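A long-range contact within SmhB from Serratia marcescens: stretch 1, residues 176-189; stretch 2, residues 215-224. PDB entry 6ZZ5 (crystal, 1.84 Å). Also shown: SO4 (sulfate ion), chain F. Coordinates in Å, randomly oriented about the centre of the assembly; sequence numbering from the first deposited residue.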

ATOM      1  N   ALA A 176       5.354   0.775 -11.647  1.00 19.08           N
ATOM      2  CA  ALA A 176       5.701  -0.584 -12.057  1.00 20.68           C
ATOM      3  C   ALA A 176       5.266  -1.527 -10.938  1.00 21.34           C
ATOM      4  O   ALA A 176       4.591  -2.557 -11.217  1.00 18.90           O
ATOM      5  N   ILE A 177       5.636  -1.223  -9.711  1.00 19.64           N
ATOM      6  CA  ILE A 177       5.294  -2.099  -8.561  1.00 19.03           C
ATOM      7  C   ILE A 177       3.774  -2.178  -8.402  1.00 20.63           C
ATOM      8  O   ILE A 177       3.268  -3.311  -8.231  1.00 21.20           O
ATOM      9  N   ALA A 178       3.066  -1.047  -8.465  1.00 17.74           N
ATOM     10  CA  ALA A 178       1.588  -0.999  -8.295  1.00 22.06           C
ATOM     11  C   ALA A 178       0.957  -1.975  -9.299  1.00 22.13           C
ATOM     12  O   ALA A 178       0.155  -2.800  -8.842  1.00 23.70           O
ATOM     13  N   GLY A 179       1.387  -1.949 -10.567  1.00 22.31           N
ATOM     14  CA  GLY A 179       0.868  -2.778 -11.666  1.00 20.93           C
ATOM     15  C   GLY A 179       1.228  -4.246 -11.448  1.00 23.23           C
ATOM     16  O   GLY A 179       0.398  -5.112 -11.718  1.00 21.18           O
ATOM     17  N   ILE A 180       2.416  -4.554 -10.955  1.00 20.39           N
ATOM     18  CA  ILE A 180       2.817  -5.966 -10.665  1.00 21.01           C
ATOM     19  C   ILE A 180       1.886  -6.510  -9.581  1.00 22.77           C
ATOM     20  O   ILE A 180       1.402  -7.638  -9.742  1.00 19.26           O
ATOM     21  N   VAL A 181       1.672  -5.774  -8.502  1.00 18.93           N
ATOM     22  CA  VAL A 181       0.878  -6.290  -7.360  1.00 19.74           C
ATOM     23  C   VAL A 181      -0.593  -6.415  -7.796  1.00 27.36           C
ATOM     24  O   VAL A 181      -1.203  -7.431  -7.446  1.00 22.45           O
ATOM     25  N   VAL A 182      -1.157  -5.407  -8.460  1.00 19.32           N
ATOM     26  CA  VAL A 182      -2.530  -5.472  -9.036  1.00 24.44           C
ATOM     27  C   VAL A 182      -2.647  -6.731  -9.890  1.00 19.58           C
ATOM     28  O   VAL A 182      -3.663  -7.483  -9.766  1.00 18.99           O
ATOM     29  N   GLY A 183      -1.702  -6.982 -10.794  1.00 21.11           N
ATOM     30  CA  GLY A 183      -1.761  -8.158 -11.685  1.00 24.34           C
ATOM     31  C   GLY A 183      -1.661  -9.470 -10.903  1.00 23.86           C
ATOM     32  O   GLY A 183      -2.255 -10.477 -11.319  1.00 25.91           O
ATOM     33  N   GLY A 184      -0.955  -9.501  -9.787  1.00 20.07           N
ATOM     34  CA  GLY A 184      -0.811 -10.770  -9.041  1.00 20.68           C
ATOM     35  C   GLY A 184      -1.839 -10.993  -7.935  1.00 20.00           C
ATOM     36  O   GLY A 184      -1.949 -12.161  -7.464  1.00 21.62           O
ATOM     37  N   LEU A 185      -2.612  -9.983  -7.542  1.00 19.54           N
ATOM     38  CA  LEU A 185      -3.439 -10.064  -6.316  1.00 19.15           C
ATOM     39  C   LEU A 185      -4.409 -11.246  -6.315  1.00 20.95           C
ATOM     40  O   LEU A 185      -4.609 -11.871  -5.239  1.00 21.42           O
ATOM     41  N   LEU A 186      -5.034 -11.507  -7.456  1.00 20.53           N
ATOM     42  CA  LEU A 186      -6.152 -12.457  -7.582  1.00 19.50           C
ATOM     43  C   LEU A 186      -5.689 -13.747  -8.258  1.00 25.90           C
ATOM     44  O   LEU A 186      -6.570 -14.567  -8.587  1.00 21.02           O
ATOM     45  N   VAL A 187      -4.370 -14.006  -8.364  1.00 22.54           N
ATOM     46  CA  VAL A 187      -3.866 -15.284  -8.940  1.00 26.75           C
ATOM     47  C   VAL A 187      -4.080 -16.403  -7.919  1.00 24.38           C
ATOM     48  O   VAL A 187      -3.547 -16.344  -6.831  1.00 23.08           O
ATOM     49  N   ILE A 188      -4.900 -17.385  -8.258  1.00 26.82           N
ATOM     50  CA  ILE A 188      -5.214 -18.526  -7.360  1.00 28.47           C
ATOM     51  C   ILE A 188      -3.945 -19.366  -7.160  1.00 26.53           C
ATOM     52  O   ILE A 188      -3.323 -19.742  -8.159  1.00 29.55           O
ATOM     53  N   GLY A 189      -3.534 -19.589  -5.909  1.00 24.52           N
ATOM     54  CA  GLY A 189      -2.317 -20.363  -5.623  1.00 23.45           C
ATOM     55  C   GLY A 189      -1.041 -19.548  -5.782  1.00 27.42           C
ATOM     56  O   GLY A 189       0.017 -20.113  -5.537  1.00 27.96           O
ATOM     57  N   GLY A 215      14.036   1.057  -1.132  1.00 15.03           N
ATOM     58  CA  GLY A 215      14.716   0.116  -2.045  1.00 19.55           C
ATOM     59  C   GLY A 215      14.005  -1.206  -2.041  1.00 16.47           C
ATOM     60  O   GLY A 215      14.438  -2.086  -1.292  1.00 15.82           O
ATOM     61  N   ILE A 216      12.900  -1.293  -2.773  1.00 15.19           N
ATOM     62  CA  ILE A 216      11.987  -2.463  -2.741  1.00 16.71           C
ATOM     63  C   ILE A 216      11.797  -3.046  -4.126  1.00 16.88           C
ATOM     64  O   ILE A 216      11.742  -2.308  -5.125  1.00 17.71           O
ATOM     65  N   ALA A 217      11.629  -4.348  -4.132  1.00 16.33           N
ATOM     66  CA  ALA A 217      11.149  -5.110  -5.299  1.00 20.46           C
ATOM     67  C   ALA A 217       9.929  -5.919  -4.853  1.00 19.75           C
ATOM     68  O   ALA A 217       9.922  -6.504  -3.724  1.00 17.42           O
ATOM     69  N   MET A 218       8.920  -5.895  -5.705  1.00 18.41           N
ATOM     70  CA  MET A 218       7.768  -6.793  -5.565  1.00 20.21           C
ATOM     71  C   MET A 218       7.564  -7.487  -6.917  1.00 21.62           C
ATOM     72  O   MET A 218       7.521  -6.846  -7.995  1.00 22.25           O
ATOM     73  N   MET A 219       7.396  -8.778  -6.830  1.00 17.96           N
ATOM     74  CA  MET A 219       7.245  -9.649  -7.991  1.00 19.84           C
ATOM     75  C   MET A 219       6.145 -10.635  -7.672  1.00 19.48           C
ATOM     76  O   MET A 219       5.671 -10.634  -6.551  1.00 23.58           O
ATOM     77  N   THR A 220       5.731 -11.418  -8.650  1.00 25.28           N
ATOM     78  CA  THR A 220       4.697 -12.467  -8.507  1.00 22.95           C
ATOM     79  C   THR A 220       5.363 -13.844  -8.617  1.00 26.78           C
ATOM     80  O   THR A 220       6.428 -13.991  -9.252  1.00 27.72           O
ATOM     81  N   ALA A 221       4.780 -14.824  -7.942  1.00 23.04           N
ATOM     82  CA  ALA A 221       5.146 -16.238  -8.072  1.00 24.65           C
ATOM     83  C   ALA A 221       3.848 -16.899  -8.521  1.00 23.57           C
ATOM     84  O   ALA A 221       2.788 -16.535  -7.931  1.00 20.75           O
ATOM     85  N   GLY A 222       3.880 -17.737  -9.549  1.00 28.02           N
ATOM     86  CA  GLY A 222       2.668 -18.543  -9.825  1.00 33.17           C
ATOM     87  C   GLY A 222       2.527 -19.701  -8.821  1.00 34.54           C
ATOM     88  O   GLY A 222       3.444 -19.922  -7.985  1.00 30.11           O
ATOM     89  N   ALA A 223       1.427 -20.448  -8.907  1.00 34.73           N
ATOM     90  CA  ALA A 223       1.184 -21.709  -8.155  1.00 29.53           C
ATOM     91  C   ALA A 223       2.458 -22.550  -8.103  1.00 27.99           C
ATOM     92  O   ALA A 223       2.813 -23.043  -7.024  1.00 32.93           O
ATOM     93  N   GLY A 224       3.156 -22.704  -9.234  1.00 27.72           N
ATOM     94  CA  GLY A 224       4.399 -23.491  -9.360  1.00 32.55           C
ATOM     95  C   GLY A 224       5.648 -22.817  -8.818  1.00 30.64           C
ATOM     96  O   GLY A 224       6.711 -23.440  -8.961  1.00 30.47           O
TER

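A helix laid along a β-strand commonly packs mainly through apolar atoms, without a hydrogen bond between the two elements, and this contact in SmhB illustrates the principle. Helix 176-184 and strand 216-221 run in roughly the same direction, 25° apart, with axes 7.7 Å apart at closest approach, and no hydrogen bond crosses between them.

Met218 and Ile177 cover the most surface. Met218 points toward the helix in an m, t, p conformation, which lays its thioether against two helical residues: SD lies 3.5 Å from CG2 of Ile177, and CE lies 3.7 Å from CG2 of Val181, whose chi1 is t. Ile177 (m, t) points toward the strand and also reaches Ile216, CD1 to CG1 of that residue being 3.8 Å. Ile216 leaves its backbone sideways, but its p, t rotamer brings the end of the side chain nearer the helix.

One turn along, Ile180, again m, t, sets its CG2 3.5 Å from Met218 O and 3.8 Å from Met219 CA. The cost of such apolar cover is visible here, for Met218 O is buried without a polar partner. Met219 itself points away.

Thr220 points toward the helix with chi1 p. Its methyl CG2 packs 3.6 Å from Gly184 CA, a closeness that depends on glycine: an ideal CB there would stand only 2.4 Å from Thr220 CG2. The hydroxyl OG1 is hydrogen-bonded elsewhere in the structure.

Beyond the helix, Val187 (chi1 t) points toward the second stretch without close contact, and Gly189 meets Ala223. Gly189 O receives a CA-H...O contact from Ala223, CA to O 3.3 Å. Nearby, a sulfate ion, probably from the crystallisation liquor, accepts a hydrogen bond from Gly224 N at its O2, 2.8 Å away.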

ATOM      1  CB  ALA A 176       7.166  -0.690 -12.368  1.00 19.94           C
ATOM      2  CB  ILE A 177       5.990  -1.609  -7.292  1.00 18.00           C
ATOM      3  CG1 ILE A 177       7.506  -1.791  -7.451  1.00 18.68           C
ATOM      4  CG2 ILE A 177       5.402  -2.309  -6.059  1.00 16.07           C
ATOM      5  CD1 ILE A 177       8.298  -1.319  -6.281  1.00 18.94           C
ATOM      6  CB  ALA A 178       1.062   0.408  -8.441  1.00 21.91           C
ATOM      7  CB  ILE A 180       4.305  -6.088 -10.303  1.00 19.78           C
ATOM      8  CG1 ILE A 180       5.177  -5.715 -11.506  1.00 21.86           C
ATOM      9  CG2 ILE A 180       4.639  -7.494  -9.826  1.00 22.60           C
ATOM     10  CD1 ILE A 180       6.650  -5.452 -11.169  1.00 23.12           C
ATOM     11  CB  VAL A 181       1.022  -5.466  -6.066  1.00 21.87           C
ATOM     12  CG1 VAL A 181       0.193  -6.052  -4.936  1.00 22.08           C
ATOM     13  CG2 VAL A 181       2.481  -5.393  -5.636  1.00 24.98           C
ATOM     14  CB  VAL A 182      -2.861  -4.205  -9.878  1.00 23.16           C
ATOM     15  CG1 VAL A 182      -4.094  -4.382 -10.760  1.00 27.99           C
ATOM     16  CG2 VAL A 182      -3.053  -3.032  -8.968  1.00 24.51           C
ATOM     17  CB  LEU A 185      -4.210  -8.756  -6.142  1.00 19.79           C
ATOM     18  CG  LEU A 185      -5.041  -8.676  -4.864  1.00 18.47           C
ATOM     19  CD1 LEU A 185      -4.189  -8.575  -3.618  1.00 22.57           C
ATOM     20  CD2 LEU A 185      -6.021  -7.521  -4.959  1.00 24.14           C
ATOM     21  CB  LEU A 186      -7.275 -11.777  -8.378  1.00 24.94           C
ATOM     22  CG  LEU A 186      -7.936 -10.597  -7.643  1.00 25.36           C
ATOM     23  CD1 LEU A 186      -9.180 -10.093  -8.395  1.00 27.30           C
ATOM     24  CD2 LEU A 186      -8.296 -10.984  -6.208  1.00 25.73           C
ATOM     25  CB  VAL A 187      -2.393 -15.189  -9.405  1.00 26.24           C
ATOM     26  CG1 VAL A 187      -1.840 -16.537  -9.799  1.00 30.39           C
ATOM     27  CG2 VAL A 187      -2.227 -14.198 -10.541  1.00 25.04           C
ATOM     28  CB  ILE A 188      -6.405 -19.347  -7.924  1.00 28.61           C
ATOM     29  CG1 ILE A 188      -7.665 -18.474  -7.921  1.00 35.39           C
ATOM     30  CG2 ILE A 188      -6.570 -20.621  -7.107  1.00 35.30           C
ATOM     31  CD1 ILE A 188      -8.905 -19.142  -8.446  1.00 37.65           C
ATOM     32  CB  ILE A 216      10.630  -2.126  -2.096  1.00 16.21           C
ATOM     33  CG1 ILE A 216       9.841  -1.059  -2.853  1.00 19.14           C
ATOM     34  CG2 ILE A 216      10.861  -1.736  -0.649  1.00 18.11           C
ATOM     35  CD1 ILE A 216       8.419  -0.964  -2.431  1.00 18.23           C
ATOM     36  CB  ALA A 217      12.229  -5.990  -5.839  1.00 21.61           C
ATOM     37  CB  MET A 218       6.535  -6.012  -5.117  1.00 15.35           C
ATOM     38  CG  MET A 218       6.780  -5.120  -3.871  1.00 14.81           C
ATOM     39  SD  MET A 218       5.285  -4.413  -3.207  1.00 19.81           S
ATOM     40  CE  MET A 218       4.432  -5.820  -2.523  1.00 15.96           C
ATOM     41  CB  MET A 219       8.595 -10.327  -8.258  1.00 25.73           C
ATOM     42  CG  MET A 219       9.597  -9.326  -8.765  1.00 31.11           C
ATOM     43  SD  MET A 219      11.251  -9.817  -8.425  1.00 36.63           S
ATOM     44  CE  MET A 219      11.257  -9.690  -6.629  1.00 31.29           C
ATOM     45  CB  THR A 220       3.592 -12.296  -9.562  1.00 25.45           C
ATOM     46  OG1 THR A 220       4.213 -12.314 -10.842  1.00 23.23           O
ATOM     47  CG2 THR A 220       2.804 -11.031  -9.344  1.00 23.09           C
ATOM     48  CB  ALA A 221       5.654 -16.782  -6.740  1.00 24.22           C
ATOM     49  CB  ALA A 223       0.070 -22.475  -8.815  1.00 31.01           C
TER
HETATM   50  S   SO4 F 404       4.060 -21.030 -12.273  1.00 64.31           S
HETATM   51  O1  SO4 F 404       4.894 -20.693 -11.148  1.00 39.50           O
HETATM   52  O2  SO4 F 404       2.798 -21.580 -11.816  1.00 53.41           O
HETATM   53  O3  SO4 F 404       4.760 -22.006 -13.077  1.00 81.17           O
HETATM   54  O4  SO4 F 404       3.803 -19.825 -13.045  1.00 71.47           O